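Local coordinates for ChrR-like cupin domain-containing protein (Ralstonia eutropha JMP134, PDB 3EBR) that is of uncharacterised function but has the fold of the RmlC-like cupins and is assembled here from four copies, at the interface of chains A and B and the interface of chains A and C. Numbering follows the deposited sequence. Chains: chain A/B/C, uncharacterized RmlC-like cupin.

Chain A meets two neighbours along one continuous stretch of surface. Contact 1, with chain B, and contact 3, with chain C, have C-alpha centres about 8 Å apart and share A:Pro38 and A:Trp133, so the indole at the start of helix 133-146 serves both partners. Contact 2, also with chain C, lies about 11 Å from contact 3 and shares A:Glu117 with it; contacts 1 and 2 are about 19 Å apart. Both interfaces are two-fold symmetric, which suits a four-chain assembly, although the structure alone does not show that this is the form in solution.

Contact 1: the interface of chains A and B. Residues chain A 38-39, 133, 137, 155; chain B 3-4, 7.
B:Phe4 is inserted between A:Met137, A:Trp133 and A:Pro38, and most of the contact is apolar packing around its ring. The selenomethionine A:Met137 covers one face: its CG stands 3.7 Å from the ring centroid in a CH-pi contact, displaced toward the rim. Its chain then bends at chi2 and chi3 (65° and 75°), curling the selenium and CE along the CD2-CE2 side of the ring.

The aromatic pair meets at an edge. B:Phe4 CD1 lies in the plane of the A:Trp133 indole, 3.6 Å from CZ3, and CZ3 also touches B:Phe4 CB. One indole face is covered by A:Pro38 CB of the same chain, while A:Pro38 CG reaches B:Phe4 CB at 3.7 Å, the two side chains at about a right angle.

Aliphatic contacts extend the patch. A:Val39 turns CG2 to CG1 of B:Ile7 at 3.7 Å, and A:Ser155 CB, in an incompletely modelled side chain, lies 3.8 Å from CB of the likewise incomplete B:Leu3.

The chain B residues come from the N-terminal 3-10 helix 3-5 and the loop after it; they pack on helix 133-146, the loop after strand 35-37 and the C-terminal segment of chain A.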
loop_
_atom_site.group_PDB
_atom_site.type_symbol
_atom_site.label_atom_id
_atom_site.label_comp_id
_atom_site.label_asym_id
_atom_site.label_seq_id
_atom_site.Cartn_x
_atom_site.Cartn_y
_atom_site.Cartn_z
ATOM N N PRO A 38 -7.057 -10.935 1.615
ATOM C CA PRO A 38 -6.751 -11.311 2.991
ATOM C C PRO A 38 -5.319 -11.013 3.441
ATOM O O PRO A 38 -5.055 -11.110 4.642
ATOM C CB PRO A 38 -6.970 -12.820 2.972
ATOM C CG PRO A 38 -6.512 -13.221 1.644
ATOM C CD PRO A 38 -6.909 -12.101 0.722
ATOM N N VAL A 39 -4.401 -10.709 2.516
ATOM C CA VAL A 39 -3.017 -10.393 2.890
ATOM C C VAL A 39 -2.994 -9.004 3.524
ATOM O O VAL A 39 -2.724 -8.898 4.719
ATOM C CB VAL A 39 -2.027 -10.490 1.705
ATOM C CG1 VAL A 39 -0.657 -10.039 2.128
ATOM C CG2 VAL A 39 -1.967 -11.914 1.201
ATOM N N TRP A 133 -12.013 -8.139 6.235
ATOM C CA TRP A 133 -12.027 -9.066 5.108
ATOM C C TRP A 133 -12.646 -10.426 5.484
ATOM O O TRP A 133 -13.254 -11.062 4.626
ATOM C CB TRP A 133 -10.610 -9.268 4.511
ATOM C CG TRP A 133 -9.675 -10.116 5.297
ATOM C CD1 TRP A 133 -8.721 -9.700 6.172
ATOM C CD2 TRP A 133 -9.598 -11.545 5.263
ATOM N NE1 TRP A 133 -8.057 -10.782 6.693
ATOM C CE2 TRP A 133 -8.574 -11.930 6.154
ATOM C CE3 TRP A 133 -10.302 -12.541 4.567
ATOM C CZ2 TRP A 133 -8.237 -13.273 6.375
ATOM C CZ3 TRP A 133 -9.978 -13.879 4.792
ATOM C CH2 TRP A 133 -8.948 -14.234 5.683
HETATM N N MSE A 137 -15.827 -11.898 3.711
HETATM C CA MSE A 137 -15.744 -13.209 3.087
HETATM C C MSE A 137 -16.826 -14.144 3.635
HETATM O O MSE A 137 -17.434 -14.877 2.850
HETATM C CB MSE A 137 -14.344 -13.814 3.309
HETATM C CG MSE A 137 -14.069 -15.142 2.617
HETATM SE SE MSE A 137 -14.085 -14.978 0.684
HETATM C CE MSE A 137 -12.311 -14.082 0.439
ATOM N N SER A 155 -10.405 -13.730 -3.107
ATOM C CA SER A 155 -9.131 -13.697 -2.381
ATOM C C SER A 155 -7.927 -13.549 -3.314
ATOM O O SER A 155 -7.025 -12.804 -2.976
ATOM C CB SER A 155 -8.970 -14.952 -1.505
ATOM N N LEU B 3 -7.877 -18.925 -2.189
ATOM C CA LEU B 3 -6.580 -18.472 -1.602
ATOM C C LEU B 3 -6.524 -18.095 -0.118
ATOM O O LEU B 3 -5.537 -18.436 0.536
ATOM C CB LEU B 3 -6.028 -17.256 -2.358
ATOM N N PHE B 4 -7.569 -17.436 0.407
ATOM C CA PHE B 4 -7.586 -16.982 1.829
ATOM C C PHE B 4 -7.449 -18.125 2.855
ATOM O O PHE B 4 -6.980 -17.894 3.978
ATOM C CB PHE B 4 -8.828 -16.121 2.161
ATOM C CG PHE B 4 -10.098 -16.903 2.454
ATOM C CD1 PHE B 4 -10.379 -17.325 3.769
ATOM C CD2 PHE B 4 -11.033 -17.169 1.459
ATOM C CE1 PHE B 4 -11.539 -18.029 4.073
ATOM C CE2 PHE B 4 -12.205 -17.868 1.766
ATOM C CZ PHE B 4 -12.452 -18.302 3.073
ATOM N N ILE B 7 -3.710 -18.440 3.182
ATOM C CA ILE B 7 -2.972 -17.241 3.706
ATOM C C ILE B 7 -2.814 -17.207 5.238
ATOM O O ILE B 7 -3.799 -17.340 5.969
ATOM C CB ILE B 7 -3.563 -15.864 3.238
ATOM C CG1 ILE B 7 -3.027 -15.441 1.870
ATOM C CG2 ILE B 7 -3.128 -14.732 4.158
ATOM C CD1 ILE B 7 -3.188 -16.420 0.744
#

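Contact 2: the interface of chains A and C. Residues chain A 117, 119, 127; chain C 117, 119, 127.
Strands 118-121 and 127-131 of this cupin form a hairpin-like pair whose Leu119 and Ile127 each meet their own copy across the two-fold axis, while Glu117 lies against the partner's Leu119. At one end the isoleucines meet through their delta methyls: A:Ile127 CD1 and C:Ile127 CD1 are 3.4 Å apart. The side chains cross at about a right angle, and each CD1 also approaches the opposing CG2 at 4.1 Å. In both copies CG1 is anti to the carbonyl carbon (chi1 -62°) and CD1 continues the chain outward in an extended form (chi2 178°), which carries the terminal methyl to the axis.

A:Leu119 and C:Leu119 reach toward each other tip to tip. Their forked ends meet methyl to methyl, A:Leu119 CD1 lying 4.1 Å from C:Leu119 CD2, with the reciprocal pair of methyls at the same spacing. Each leucine buries 19 Å² against the partner compared with 30 Å² for each isoleucine.

Beside the leucines, the glutamates just before strand 118-121 mark the polar border of the patch. The carboxylate oxygen OE1 of A:Glu117 comes to 4.2 Å from CD1 of C:Leu119, and C:Glu117 does the same to A:Leu119. These carboxylates skirt the methyl groups and bury little surface against the partner here.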
loop_
_atom_site.group_PDB
_atom_site.type_symbol
_atom_site.label_atom_id
_atom_site.label_comp_id
_atom_site.label_asym_id
_atom_site.label_seq_id
_atom_site.Cartn_x
_atom_site.Cartn_y
_atom_site.Cartn_z
ATOM N N GLU A 117 -9.733 -2.581 8.985
ATOM C CA GLU A 117 -11.002 -2.915 9.623
ATOM C C GLU A 117 -11.831 -1.698 9.980
ATOM O O GLU A 117 -11.282 -0.624 10.181
ATOM C CB GLU A 117 -10.746 -3.706 10.903
ATOM C CG GLU A 117 -9.836 -4.898 10.713
ATOM C CD GLU A 117 -9.798 -5.826 11.903
ATOM O OE1 GLU A 117 -10.166 -5.427 13.032
ATOM O OE2 GLU A 117 -9.370 -6.970 11.704
ATOM N N LEU A 119 -14.263 -0.555 12.853
ATOM C CA LEU A 119 -14.664 -0.802 14.244
ATOM C C LEU A 119 -15.882 0.072 14.557
ATOM O O LEU A 119 -15.738 1.277 14.718
ATOM C CB LEU A 119 -13.501 -0.497 15.194
ATOM C CG LEU A 119 -12.178 -1.239 14.940
ATOM C CD1 LEU A 119 -11.080 -0.698 15.853
ATOM C CD2 LEU A 119 -12.338 -2.742 15.113
ATOM N N ILE A 127 -16.485 -0.329 21.447
ATOM C CA ILE A 127 -16.398 -1.077 20.188
ATOM C C ILE A 127 -17.443 -2.184 20.276
ATOM O O ILE A 127 -17.321 -3.060 21.129
ATOM C CB ILE A 127 -15.011 -1.719 19.955
ATOM C CG1 ILE A 127 -13.916 -0.653 19.851
ATOM C CG2 ILE A 127 -15.020 -2.590 18.694
ATOM C CD1 ILE A 127 -12.512 -1.234 19.671
ATOM N N GLU C 117 -3.645 -0.607 12.980
ATOM C CA GLU C 117 -3.653 -0.577 14.438
ATOM C C GLU C 117 -3.424 -1.938 15.066
ATOM O O GLU C 117 -3.719 -2.951 14.449
ATOM C CB GLU C 117 -4.993 -0.046 14.938
ATOM C CG GLU C 117 -5.404 1.266 14.307
ATOM C CD GLU C 117 -6.581 1.922 14.987
ATOM O OE1 GLU C 117 -7.346 1.254 15.720
ATOM O OE2 GLU C 117 -6.752 3.127 14.764
ATOM N N LEU C 119 -4.657 -3.954 18.210
ATOM C CA LEU C 119 -5.718 -4.056 19.221
ATOM C C LEU C 119 -5.312 -5.123 20.240
ATOM O O LEU C 119 -5.367 -6.307 19.933
ATOM C CB LEU C 119 -7.054 -4.402 18.554
ATOM C CG LEU C 119 -7.543 -3.461 17.440
ATOM C CD1 LEU C 119 -8.787 -4.037 16.765
ATOM C CD2 LEU C 119 -7.812 -2.060 17.968
ATOM N N ILE C 127 -11.111 -6.248 23.861
ATOM C CA ILE C 127 -10.145 -5.249 23.391
ATOM C C ILE C 127 -9.874 -4.327 24.575
ATOM O O ILE C 127 -10.789 -3.639 25.023
ATOM C CB ILE C 127 -10.670 -4.401 22.209
ATOM C CG1 ILE C 127 -10.956 -5.274 20.984
ATOM C CG2 ILE C 127 -9.673 -3.295 21.848
ATOM C CD1 ILE C 127 -11.528 -4.496 19.797
#

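Contact 3: the interface of chains A and C. Residues chain A 38, 41, 117, 132-134; chain C 92-94.
C:Ser93 projects into chain A between A:Glu117 and A:Lys134 and is gripped through both its side chain and its backbone. Its hydroxyl OG donates a hydrogen bond of 2.6 Å to the carboxylate oxygen A:Glu117 OE2, which accepts with its anti lone pair, on the side away from OE1. Its carbonyl O accepts from the side-chain amine nitrogen A:Lys134 NZ at 2.8 Å, with a C=O...NZ angle of 158°. Next to it, A:Trp133 NE1 makes a weak but nearly straight hydrogen bond of 3.3 Å to C:Ala92 O, and C:Ala92 CB packs on A:Gly41 CA at 3.4 Å.

The A:Lys134 chain, extended beyond CG (chi2 -178°), is steadied by lying over the A:Trp133 indole, with CG above the ring centre, and sends NZ on to chain C. Behind these contacts, A:Asn132 positions the carboxylate: its ND2 donates to A:Glu117 OE2 at 3.2 Å from above the carboxylate plane, so two donors from different chains converge on that oxygen and may stabilise its negative charge.

On chain C the contact is the loop leading into strand 94-96; on chain A it gathers the residue after strand 127-131, the start of helix 133-146, the residue before strand 118-121 and the loop before strand 42-49.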
loop_
_atom_site.group_PDB
_atom_site.type_symbol
_atom_site.label_atom_id
_atom_site.label_comp_id
_atom_site.label_asym_id
_atom_site.label_seq_id
_atom_site.Cartn_x
_atom_site.Cartn_y
_atom_site.Cartn_z
ATOM N N PRO A 38 -7.057 -10.935 1.615
ATOM C CA PRO A 38 -6.751 -11.311 2.991
ATOM C C PRO A 38 -5.319 -11.013 3.441
ATOM O O PRO A 38 -5.055 -11.110 4.642
ATOM C CB PRO A 38 -6.970 -12.820 2.972
ATOM C CG PRO A 38 -6.512 -13.221 1.644
ATOM C CD PRO A 38 -6.909 -12.101 0.722
ATOM N N GLY A 41 -5.694 -6.948 3.880
ATOM C CA GLY A 41 -6.971 -6.621 4.502
ATOM C C GLY A 41 -7.648 -5.505 3.749
ATOM O O GLY A 41 -7.948 -4.469 4.336
ATOM N N GLU A 117 -9.733 -2.581 8.985
ATOM C CA GLU A 117 -11.002 -2.915 9.623
ATOM C C GLU A 117 -11.831 -1.698 9.980
ATOM O O GLU A 117 -11.282 -0.624 10.181
ATOM C CB GLU A 117 -10.746 -3.706 10.903
ATOM C CG GLU A 117 -9.836 -4.898 10.713
ATOM C CD GLU A 117 -9.798 -5.826 11.903
ATOM O OE1 GLU A 117 -10.166 -5.427 13.032
ATOM O OE2 GLU A 117 -9.370 -6.970 11.704
ATOM N N ASN A 132 -14.299 -6.617 8.607
ATOM C CA ASN A 132 -13.009 -6.799 7.995
ATOM C C ASN A 132 -13.139 -7.743 6.822
ATOM O O ASN A 132 -14.261 -8.109 6.461
ATOM C CB ASN A 132 -12.028 -7.283 9.077
ATOM C CG ASN A 132 -12.458 -8.562 9.777
ATOM O OD1 ASN A 132 -13.271 -9.350 9.292
ATOM N ND2 ASN A 132 -11.883 -8.772 10.946
ATOM N N TRP A 133 -12.013 -8.139 6.235
ATOM C CA TRP A 133 -12.027 -9.066 5.108
ATOM C C TRP A 133 -12.646 -10.426 5.484
ATOM O O TRP A 133 -13.254 -11.062 4.626
ATOM C CB TRP A 133 -10.610 -9.268 4.511
ATOM C CG TRP A 133 -9.675 -10.116 5.297
ATOM C CD1 TRP A 133 -8.721 -9.700 6.172
ATOM C CD2 TRP A 133 -9.598 -11.545 5.263
ATOM N NE1 TRP A 133 -8.057 -10.782 6.693
ATOM C CE2 TRP A 133 -8.574 -11.930 6.154
ATOM C CE3 TRP A 133 -10.302 -12.541 4.567
ATOM C CZ2 TRP A 133 -8.237 -13.273 6.375
ATOM C CZ3 TRP A 133 -9.978 -13.879 4.792
ATOM C CH2 TRP A 133 -8.948 -14.234 5.683
ATOM N N LYS A 134 -12.436 -10.878 6.734
ATOM C CA LYS A 134 -12.970 -12.156 7.218
ATOM C C LYS A 134 -14.494 -12.114 7.289
ATOM O O LYS A 134 -15.149 -13.029 6.794
ATOM C CB LYS A 134 -12.382 -12.550 8.582
ATOM C CG LYS A 134 -10.891 -12.812 8.573
ATOM C CD LYS A 134 -10.369 -13.255 9.931
ATOM C CE LYS A 134 -8.932 -13.768 9.817
ATOM N NZ LYS A 134 -8.390 -14.212 11.134
ATOM N N ALA C 92 -3.102 -9.381 7.492
ATOM C CA ALA C 92 -4.290 -8.712 8.076
ATOM C C ALA C 92 -5.263 -9.559 8.932
ATOM O O ALA C 92 -5.406 -10.762 8.710
ATOM C CB ALA C 92 -5.069 -8.015 6.956
ATOM N N SER C 93 -5.864 -8.890 9.926
ATOM C CA SER C 93 -6.864 -9.430 10.868
ATOM C C SER C 93 -6.526 -10.784 11.512
ATOM O O SER C 93 -7.350 -11.685 11.546
ATOM C CB SER C 93 -8.224 -9.485 10.153
ATOM O OG SER C 93 -8.528 -8.211 9.605
ATOM N N THR C 94 -5.302 -10.903 12.004
ATOM C CA THR C 94 -4.806 -12.116 12.658
ATOM C C THR C 94 -4.374 -11.769 14.086
ATOM O O THR C 94 -4.028 -10.610 14.372
ATOM C CB THR C 94 -3.672 -12.750 11.847
ATOM O OG1 THR C 94 -2.633 -11.789 11.660
ATOM C CG2 THR C 94 -4.194 -13.202 10.485
#